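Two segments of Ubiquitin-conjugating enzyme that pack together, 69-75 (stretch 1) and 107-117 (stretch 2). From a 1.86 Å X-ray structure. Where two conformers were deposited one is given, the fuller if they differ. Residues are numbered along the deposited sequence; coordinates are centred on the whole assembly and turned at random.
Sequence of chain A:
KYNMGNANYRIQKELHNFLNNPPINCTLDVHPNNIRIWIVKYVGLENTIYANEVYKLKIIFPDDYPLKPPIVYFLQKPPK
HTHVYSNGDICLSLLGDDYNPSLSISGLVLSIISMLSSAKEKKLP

Stretch 1 (69-75) PPIVYFL
Stretch 2, residues 107-117: GLVLSIISMLS

Strand 71-74 of the ubiquitin-conjugating enzyme lies across helix 107-116, which begins earlier in the chain. The two N-to-C directions run 37° apart (signed crossing angle -37°), and the axes approach to 11.1 Å. Register is set by Val-72 and Val-109, whose CA atoms are 9.0 Å apart. Strand phi/psi values run from -90/130 at Ile-71 through -136/125 at Val-72 and -151/157 at Tyr-73 to -81/139 at Phe-74; Pro-70 precedes them at -70/155. The helix stays near -62/-43, held by i to i+4 backbone hydrogen bonds such as Ile-112 N to Leu-108 O (3.1 Å) and Leu-116 N to Ile-112 O (2.9 Å). No hydrogen bond crosses the contact; it is apolar packing that buries 243 Å², both sides summed.

Phe-74 covers the most surface. Its CA-to-CB bond points sideways, but chi1 -76° (m) brings the ring end nearer the helix, where CZ meets Ile-112 CG2 at 3.6 Å and Leu-116 CD1 at 3.7 Å; chi2 -84° sets the ring plane, to which both contacts are oblique. These partners are one helical turn apart, so a single ring tip touches successive turns; Ile-112 is m,t (-68°, 161°) and Leu-116 is m,t (-68°, 177°).

Val-72, chi1 t (-179°), points toward the helix and divides its methyls between two residues: CG2 lies 3.7 Å from Leu-108 CD2, and CG1 lies 3.8 Å from Ile-112 CD1. Ile-112 thus joins the valine and phenylalanine contacts. Leu-108, t,p (173°, 65°), one of two deposited conformers, also receives the C-gamma-endo ring of Pro-70, with Pro-70 CG 3.7 Å from Leu-108 CD2. Strand alternation turns Ile-71 and Tyr-73 away, leaving both without contact to the helix.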

ATOM      1  N   PRO A  69      -6.029   5.616   9.994  1.00 29.24           N
ATOM      2  CA  PRO A  69      -5.580   4.882   8.818  1.00 28.20           C
ATOM      3  C   PRO A  69      -4.061   4.696   8.764  1.00 27.19           C
ATOM      4  O   PRO A  69      -3.305   5.492   9.383  1.00 23.84           O
ATOM      5  CB  PRO A  69      -6.058   5.766   7.648  1.00 29.22           C
ATOM      6  CG  PRO A  69      -6.176   7.159   8.241  1.00 26.57           C
ATOM      7  CD  PRO A  69      -6.583   6.945   9.650  1.00 27.80           C
ATOM      8  N   PRO A  70      -3.595   3.664   8.023  1.00 27.74           N
ATOM      9  CA  PRO A  70      -2.138   3.564   7.905  1.00 27.15           C
ATOM     10  C   PRO A  70      -1.660   4.727   7.044  1.00 24.71           C
ATOM     11  O   PRO A  70      -2.451   5.287   6.254  1.00 24.36           O
ATOM     12  CB  PRO A  70      -1.936   2.227   7.168  1.00 28.55           C
ATOM     13  CG  PRO A  70      -3.214   2.021   6.398  1.00 29.28           C
ATOM     14  CD  PRO A  70      -4.305   2.609   7.254  1.00 29.07           C
ATOM     15  N   ILE A  71      -0.417   5.137   7.217  1.00 24.74           N
ATOM     16  CA  ILE A  71       0.168   6.112   6.295  1.00 27.41           C
ATOM     17  C   ILE A  71       0.817   5.297   5.163  1.00 26.53           C
ATOM     18  O   ILE A  71       1.584   4.334   5.433  1.00 25.48           O
ATOM     19  CB  ILE A  71       1.197   6.998   7.023  1.00 31.63           C
ATOM     20  CG1 ILE A  71       0.472   7.942   8.002  1.00 36.83           C
ATOM     21  CG2 ILE A  71       2.054   7.776   5.992  1.00 32.66           C
ATOM     22  CD1 ILE A  71       1.200   8.168   9.322  1.00 36.80           C
ATOM     23  N   VAL A  72       0.507   5.647   3.909  1.00 23.34           N
ATOM     24  CA  VAL A  72       0.982   4.853   2.732  1.00 27.04           C
ATOM     25  C   VAL A  72       1.486   5.783   1.660  1.00 32.85           C
ATOM     26  O   VAL A  72       0.753   6.708   1.227  1.00 35.96           O
ATOM     27  CB  VAL A  72      -0.160   3.949   2.141  1.00 27.79           C
ATOM     28  CG1 VAL A  72       0.322   3.109   0.943  1.00 30.71           C
ATOM     29  CG2 VAL A  72      -0.702   3.036   3.172  1.00 25.95           C
ATOM     30  N   TYR A  73       2.728   5.566   1.222  1.00 26.37           N
ATOM     31  CA  TYR A  73       3.281   6.352   0.140  1.00 28.88           C
ATOM     32  C   TYR A  73       4.326   5.560  -0.650  1.00 29.56           C
ATOM     33  O   TYR A  73       4.911   4.598  -0.126  1.00 29.86           O
ATOM     34  CB  TYR A  73       3.865   7.674   0.677  1.00 30.32           C
ATOM     35  CG  TYR A  73       5.034   7.506   1.615  1.00 29.79           C
ATOM     36  CD1 TYR A  73       6.346   7.511   1.133  1.00 31.54           C
ATOM     37  CD2 TYR A  73       4.827   7.322   2.992  1.00 31.65           C
ATOM     38  CE1 TYR A  73       7.419   7.341   1.984  1.00 32.64           C
ATOM     39  CE2 TYR A  73       5.912   7.166   3.873  1.00 32.68           C
ATOM     40  CZ  TYR A  73       7.199   7.181   3.356  1.00 31.98           C
ATOM     41  OH  TYR A  73       8.267   7.040   4.205  1.00 34.48           O
ATOM     42  N   PHE A  74       4.555   5.973  -1.896  1.00 26.20           N
ATOM     43  CA  PHE A  74       5.539   5.306  -2.761  1.00 27.34           C
ATOM     44  C   PHE A  74       6.964   5.750  -2.469  1.00 30.82           C
ATOM     45  O   PHE A  74       7.229   6.949  -2.247  1.00 28.55           O
ATOM     46  CB  PHE A  74       5.241   5.589  -4.212  1.00 30.18           C
ATOM     47  CG  PHE A  74       4.083   4.812  -4.756  1.00 31.34           C
ATOM     48  CD1 PHE A  74       4.269   3.496  -5.224  1.00 31.56           C
ATOM     49  CD2 PHE A  74       2.808   5.385  -4.823  1.00 29.73           C
ATOM     50  CE1 PHE A  74       3.185   2.760  -5.745  1.00 30.61           C
ATOM     51  CE2 PHE A  74       1.735   4.667  -5.338  1.00 31.61           C
ATOM     52  CZ  PHE A  74       1.933   3.340  -5.807  1.00 30.46           C
ATOM     53  N   LEU A  75       7.891   4.786  -2.467  1.00 29.18           N
ATOM     54  CA  LEU A  75       9.301   5.107  -2.314  1.00 30.23           C
ATOM     55  C   LEU A  75       9.788   5.694  -3.623  1.00 26.68           C
ATOM     56  O   LEU A  75       9.087   5.615  -4.644  1.00 30.01           O
ATOM     57  CB  LEU A  75      10.111   3.873  -1.877  1.00 31.32           C
ATOM     58  CG  LEU A  75       9.751   3.327  -0.481  1.00 30.71           C
ATOM     59  CD1 LEU A  75      10.617   2.139  -0.138  1.00 30.30           C
ATOM     60  CD2 LEU A  75       9.843   4.401   0.625  1.00 32.53           C
ATOM     61  N   GLY A 107      -6.511  -4.980   0.503  1.00 21.48           N
ATOM     62  CA  GLY A 107      -7.516  -4.239  -0.288  1.00 20.51           C
ATOM     63  C   GLY A 107      -7.091  -2.790  -0.550  1.00 18.66           C
ATOM     64  O   GLY A 107      -7.375  -2.243  -1.626  1.00 20.60           O
ATOM     65  N   LEU A 108      -6.434  -2.180   0.430  0.50 20.41           N
ATOM     66  CA  LEU A 108      -5.920  -0.823   0.256  0.50 20.05           C
ATOM     67  C   LEU A 108      -4.909  -0.782  -0.889  0.50 21.35           C
ATOM     68  O   LEU A 108      -5.014   0.052  -1.776  0.50 18.53           O
ATOM     69  CB  LEU A 108      -5.300  -0.328   1.568  0.50 21.73           C
ATOM     70  CG  LEU A 108      -4.571   0.997   1.513  0.50 21.05           C
ATOM     71  CD1 LEU A 108      -5.567   2.105   1.186  0.50 21.63           C
ATOM     72  CD2 LEU A 108      -3.863   1.233   2.836  0.50 22.56           C
ATOM     73  N   VAL A 109      -3.942  -1.710  -0.865  1.00 18.76           N
ATOM     74  CA  VAL A 109      -2.938  -1.831  -1.915  1.00 17.89           C
ATOM     75  C   VAL A 109      -3.596  -2.162  -3.262  1.00 20.31           C
ATOM     76  O   VAL A 109      -3.246  -1.594  -4.298  1.00 19.99           O
ATOM     77  CB  VAL A 109      -1.838  -2.883  -1.507  1.00 21.27           C
ATOM     78  CG1 VAL A 109      -0.899  -3.160  -2.695  1.00 22.82           C
ATOM     79  CG2 VAL A 109      -1.055  -2.366  -0.230  1.00 21.06           C
ATOM     80  N   LEU A 110      -4.574  -3.074  -3.264  1.00 20.72           N
ATOM     81  CA  LEU A 110      -5.257  -3.375  -4.532  1.00 21.81           C
ATOM     82  C   LEU A 110      -5.980  -2.125  -5.113  1.00 22.67           C
ATOM     83  O   LEU A 110      -5.985  -1.917  -6.332  1.00 24.23           O
ATOM     84  CB  LEU A 110      -6.205  -4.568  -4.376  1.00 22.58           C
ATOM     85  CG  LEU A 110      -6.683  -5.282  -5.622  1.00 28.85           C
ATOM     86  CD1 LEU A 110      -5.527  -5.918  -6.433  1.00 26.81           C
ATOM     87  CD2 LEU A 110      -7.688  -6.321  -5.193  1.00 30.79           C
ATOM     88  N   SER A 111      -6.591  -1.324  -4.252  1.00 22.37           N
ATOM     89  CA  SER A 111      -7.225  -0.062  -4.701  1.00 25.32           C
ATOM     90  C   SER A 111      -6.216   0.919  -5.297  1.00 24.74           C
ATOM     91  O   SER A 111      -6.540   1.655  -6.241  1.00 27.43           O
ATOM     92  CB  SER A 111      -7.990   0.602  -3.565  1.00 21.78           C
ATOM     93  OG  SER A 111      -9.067  -0.233  -3.143  1.00 27.20           O
ATOM     94  N   ILE A 112      -5.003   0.926  -4.755  1.00 23.36           N
ATOM     95  CA  ILE A 112      -3.924   1.791  -5.285  1.00 24.23           C
ATOM     96  C   ILE A 112      -3.532   1.274  -6.640  1.00 24.93           C
ATOM     97  O   ILE A 112      -3.395   2.036  -7.584  1.00 25.92           O
ATOM     98  CB  ILE A 112      -2.685   1.850  -4.309  1.00 24.80           C
ATOM     99  CG1 ILE A 112      -3.066   2.609  -3.008  1.00 23.63           C
ATOM    100  CG2 ILE A 112      -1.417   2.445  -5.034  1.00 22.90           C
ATOM    101  CD1 ILE A 112      -2.131   2.346  -1.799  1.00 26.34           C
ATOM    102  N   ILE A 113      -3.412  -0.048  -6.762  1.00 25.32           N
ATOM    103  CA  ILE A 113      -3.007  -0.637  -8.027  1.00 27.81           C
ATOM    104  C   ILE A 113      -4.103  -0.345  -9.050  1.00 29.98           C
ATOM    105  O   ILE A 113      -3.822   0.005 -10.185  1.00 29.43           O
ATOM    106  CB  ILE A 113      -2.757  -2.178  -7.900  1.00 27.63           C
ATOM    107  CG1 ILE A 113      -1.574  -2.445  -6.980  1.00 28.99           C
ATOM    108  CG2 ILE A 113      -2.500  -2.811  -9.275  1.00 28.05           C
ATOM    109  CD1 ILE A 113      -1.456  -3.934  -6.588  1.00 29.78           C
ATOM    110  N   SER A 114      -5.356  -0.473  -8.624  1.00 28.98           N
ATOM    111  CA  SER A 114      -6.485  -0.094  -9.477  1.00 31.50           C
ATOM    112  C   SER A 114      -6.387   1.361  -9.969  1.00 32.37           C
ATOM    113  O   SER A 114      -6.522   1.627 -11.194  1.00 31.37           O
ATOM    114  CB  SER A 114      -7.802  -0.310  -8.740  1.00 29.59           C
ATOM    115  OG  SER A 114      -8.881  -0.011  -9.599  1.00 35.17           O
ATOM    116  N   MET A 115      -6.167   2.286  -9.026  1.00 30.55           N
ATOM    117  CA  MET A 115      -5.997   3.736  -9.329  1.00 34.47           C
ATOM    118  C   MET A 115      -4.913   3.941 -10.385  1.00 34.88           C
ATOM    119  O   MET A 115      -5.135   4.619 -11.383  1.00 35.56           O
ATOM    120  CB  MET A 115      -5.683   4.516  -8.057  1.00 32.64           C
ATOM    121  CG  MET A 115      -5.487   6.052  -8.232  1.00 34.27           C
ATOM    122  SD  MET A 115      -4.603   6.711  -6.804  1.00 38.96           S
ATOM    123  CE  MET A 115      -2.942   6.112  -7.110  1.00 35.94           C
ATOM    124  N   LEU A 116      -3.764   3.307 -10.183  1.00 36.76           N
ATOM    125  CA  LEU A 116      -2.653   3.376 -11.135  1.00 36.13           C
ATOM    126  C   LEU A 116      -3.026   2.818 -12.485  1.00 40.97           C
ATOM    127  O   LEU A 116      -2.701   3.427 -13.523  1.00 40.49           O
ATOM    128  CB  LEU A 116      -1.423   2.621 -10.618  1.00 34.66           C
ATOM    129  CG  LEU A 116      -0.684   3.191  -9.410  1.00 34.00           C
ATOM    130  CD1 LEU A 116       0.434   2.268  -9.023  1.00 28.88           C
ATOM    131  CD2 LEU A 116      -0.164   4.589  -9.734  1.00 31.90           C
ATOM    132  N   SER A 117      -3.691   1.653 -12.477  1.00 40.32           N
ATOM    133  CA  SER A 117      -4.091   0.993 -13.707  1.00 41.00           C
ATOM    134  C   SER A 117      -5.335   1.676 -14.279  1.00 42.52           C
ATOM    135  O   SER A 117      -5.853   1.276 -15.319  1.00 46.21           O
ATOM    136  CB  SER A 117      -4.340  -0.488 -13.464  1.00 40.94           C
ATOM    137  OG  SER A 117      -3.177  -1.130 -12.951  1.00 42.78           O
TER